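Local coordinates for amino Transferase (Eubacterium rectale, PDB 3ELE) that transfers amino groups with pyridoxal-5'-phosphate as cofactor, as a class I and II aminotransferase, probably between amino acids and 2-oxo acids, at the interface of chains A and B. Coordinates in Å, arbitrary orientation; residue numbers count along the deposited sequence, not the author numbering. Chains: chain A/B, Amino Transferase.

The interface of chains A and B. Residues chain A 8, 11, 113, 117, 140, 143, 283; chain B 117, 278, 281-284.
A:Met8 and A:Leu11, on the N-terminal helix 6-13, close over B:Ala282 at the end of helix 269-282 in this two-fold dimer of a class I and II aminotransferase, a family that commonly works as dimers. The tight part centres on the methyl of B:Ala282. The selenium SE of the selenomethionine A:Met8 stands 3.6 Å from B:Ala282 CB, and the CD2 branch of A:Leu11 reaches the same CB at 3.7 Å. A:Met8 is bent at chi2 and at chi3 (87°), which folds its end over that methyl and also sets SE against B:Arg117 CG, the two side chains crossing at a slant. A:Leu11 has CG anti to the backbone N (chi1 -165°) and divides its branches: CD2 goes toward B:Ala282 and the carbonyl of B:Gly278, while CD1 lies 3.8 Å above the guanidinium plane of B:Arg281, nearer its edge than its centre. An alanine in place of A:Leu11 would probably open a gap beside B:Ala282 CB and leave the B:Arg281 guanidinium without this apolar cover, freer to swing. Polar links here are weak: B:Arg281 NH1 donates to A:Leu11 O with 127° at the hydrogen, and B:Arg117 NH2 to A:Ala143 O is similarly bent. B:Arg117 also meets A:Ala143 CA at an in-plane edge of its guanidinium.

Toward A:Ser113 a water takes the place of a direct bond to B:Ala282, although A:Ser113 OG still packs 3.3 Å from B:Gly284 CA. Water 1 bridges the hydroxyl OG of A:Ser113 and the carbonyl O of B:Ala282, at 2.7 Å from each. A:Phe140, beside this bridge, is looser, its ring atom CE1 4.2 Å from B:Arg281 O. Near the dyad, A:Leu283 and B:Leu283 run antiparallel alongside one another, their CD2 methyls 3.9 Å apart. The like-charged A:Arg117 and B:Arg117 keep their NH1 atoms 4.4 Å apart, a proximity that may cost some electrostatic energy.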
# COMPACT_ATOMS: atom_id res chain seq x y z
N MSE A 8 -4.81 -12.53 11.66
CA MSE A 8 -4.57 -11.09 11.63
C MSE A 8 -4.29 -10.60 13.04
O MSE A 8 -3.33 -9.90 13.25
CB MSE A 8 -5.72 -10.32 10.98
CG MSE A 8 -5.95 -10.66 9.51
SE MSE A 8 -4.46 -10.45 8.35
CE MSE A 8 -3.57 -12.18 8.50
N LEU A 11 -0.75 -11.78 13.86
CA LEU A 11 0.21 -11.02 13.09
C LEU A 11 0.37 -9.58 13.62
O LEU A 11 1.44 -9.04 13.56
CB LEU A 11 -0.18 -11.06 11.61
CG LEU A 11 0.80 -10.65 10.54
CD1 LEU A 11 2.09 -11.45 10.64
CD2 LEU A 11 0.13 -10.87 9.19
N SER A 113 4.53 -8.80 -2.07
CA SER A 113 3.12 -9.16 -1.81
C SER A 113 2.37 -9.40 -3.12
O SER A 113 1.72 -10.45 -3.29
CB SER A 113 2.43 -8.10 -0.95
OG SER A 113 3.02 -8.03 0.34
N ARG A 117 0.83 -12.95 -4.33
CA ARG A 117 -0.62 -12.86 -4.58
C ARG A 117 -0.98 -13.21 -6.03
O ARG A 117 -1.92 -13.96 -6.27
CB ARG A 117 -1.13 -11.46 -4.20
CG ARG A 117 -2.64 -11.27 -4.20
CD ARG A 117 -3.38 -12.31 -3.37
NE ARG A 117 -4.80 -11.99 -3.21
CZ ARG A 117 -5.34 -11.27 -2.22
NH1 ARG A 117 -4.62 -10.78 -1.22
NH2 ARG A 117 -6.66 -11.06 -2.20
N PHE A 140 4.41 -12.66 3.93
CA PHE A 140 3.92 -12.34 2.59
C PHE A 140 3.44 -13.60 1.86
O PHE A 140 2.36 -13.58 1.23
CB PHE A 140 4.95 -11.58 1.74
CG PHE A 140 5.53 -10.32 2.39
CD1 PHE A 140 4.75 -9.48 3.19
CD2 PHE A 140 6.84 -9.95 2.13
CE1 PHE A 140 5.30 -8.31 3.76
CE2 PHE A 140 7.39 -8.79 2.69
CZ PHE A 140 6.61 -7.97 3.50
N ALA A 143 0.36 -14.73 3.70
CA ALA A 143 -0.71 -13.77 3.37
C ALA A 143 -1.35 -14.02 2.00
O ALA A 143 -2.50 -13.63 1.79
CB ALA A 143 -0.23 -12.32 3.47
N LEU A 283 -4.97 -5.94 -3.14
CA LEU A 283 -4.25 -5.57 -1.90
C LEU A 283 -4.57 -4.16 -1.43
O LEU A 283 -4.00 -3.73 -0.44
CB LEU A 283 -2.74 -5.75 -2.11
CG LEU A 283 -2.26 -7.21 -2.24
CD1 LEU A 283 -0.90 -7.27 -2.92
CD2 LEU A 283 -2.18 -7.88 -0.87
N ARG B 117 -10.25 -7.23 5.89
CA ARG B 117 -9.28 -8.30 6.16
C ARG B 117 -9.18 -8.59 7.65
O ARG B 117 -9.05 -9.74 8.03
CB ARG B 117 -7.89 -7.92 5.62
CG ARG B 117 -6.83 -9.00 5.71
CD ARG B 117 -7.24 -10.27 4.95
NE ARG B 117 -6.11 -11.20 4.83
CZ ARG B 117 -5.10 -11.06 3.98
NH1 ARG B 117 -5.06 -10.02 3.14
NH2 ARG B 117 -4.12 -11.96 3.96
N GLY B 278 -2.44 -6.18 12.15
CA GLY B 278 -2.17 -7.43 11.45
C GLY B 278 -2.49 -7.38 9.97
O GLY B 278 -1.64 -7.73 9.15
N ARG B 281 -0.13 -5.28 7.84
CA ARG B 281 1.08 -6.06 7.62
C ARG B 281 0.89 -7.13 6.55
O ARG B 281 1.75 -7.27 5.68
CB ARG B 281 1.53 -6.70 8.94
CG ARG B 281 2.84 -7.42 8.88
CD ARG B 281 3.36 -7.67 10.30
NE ARG B 281 4.54 -8.52 10.32
CZ ARG B 281 5.13 -8.97 11.44
NH1 ARG B 281 4.62 -8.73 12.65
NH2 ARG B 281 6.22 -9.72 11.33
N ALA B 282 -0.21 -7.88 6.64
CA ALA B 282 -0.55 -8.94 5.67
C ALA B 282 -0.81 -8.41 4.25
O ALA B 282 -0.48 -9.08 3.26
CB ALA B 282 -1.73 -9.76 6.15
N LEU B 283 -1.38 -7.21 4.16
CA LEU B 283 -1.59 -6.53 2.87
C LEU B 283 -0.29 -5.91 2.26
O LEU B 283 -0.34 -5.35 1.16
CB LEU B 283 -2.71 -5.48 2.97
CG LEU B 283 -4.13 -6.02 3.14
CD1 LEU B 283 -5.09 -4.92 3.56
CD2 LEU B 283 -4.67 -6.75 1.86
N GLY B 284 0.85 -6.06 2.94
CA GLY B 284 2.14 -5.59 2.45
C GLY B 284 2.43 -4.14 2.76
O GLY B 284 3.31 -3.55 2.12
O HOH W 1 1.64 -9.86 1.84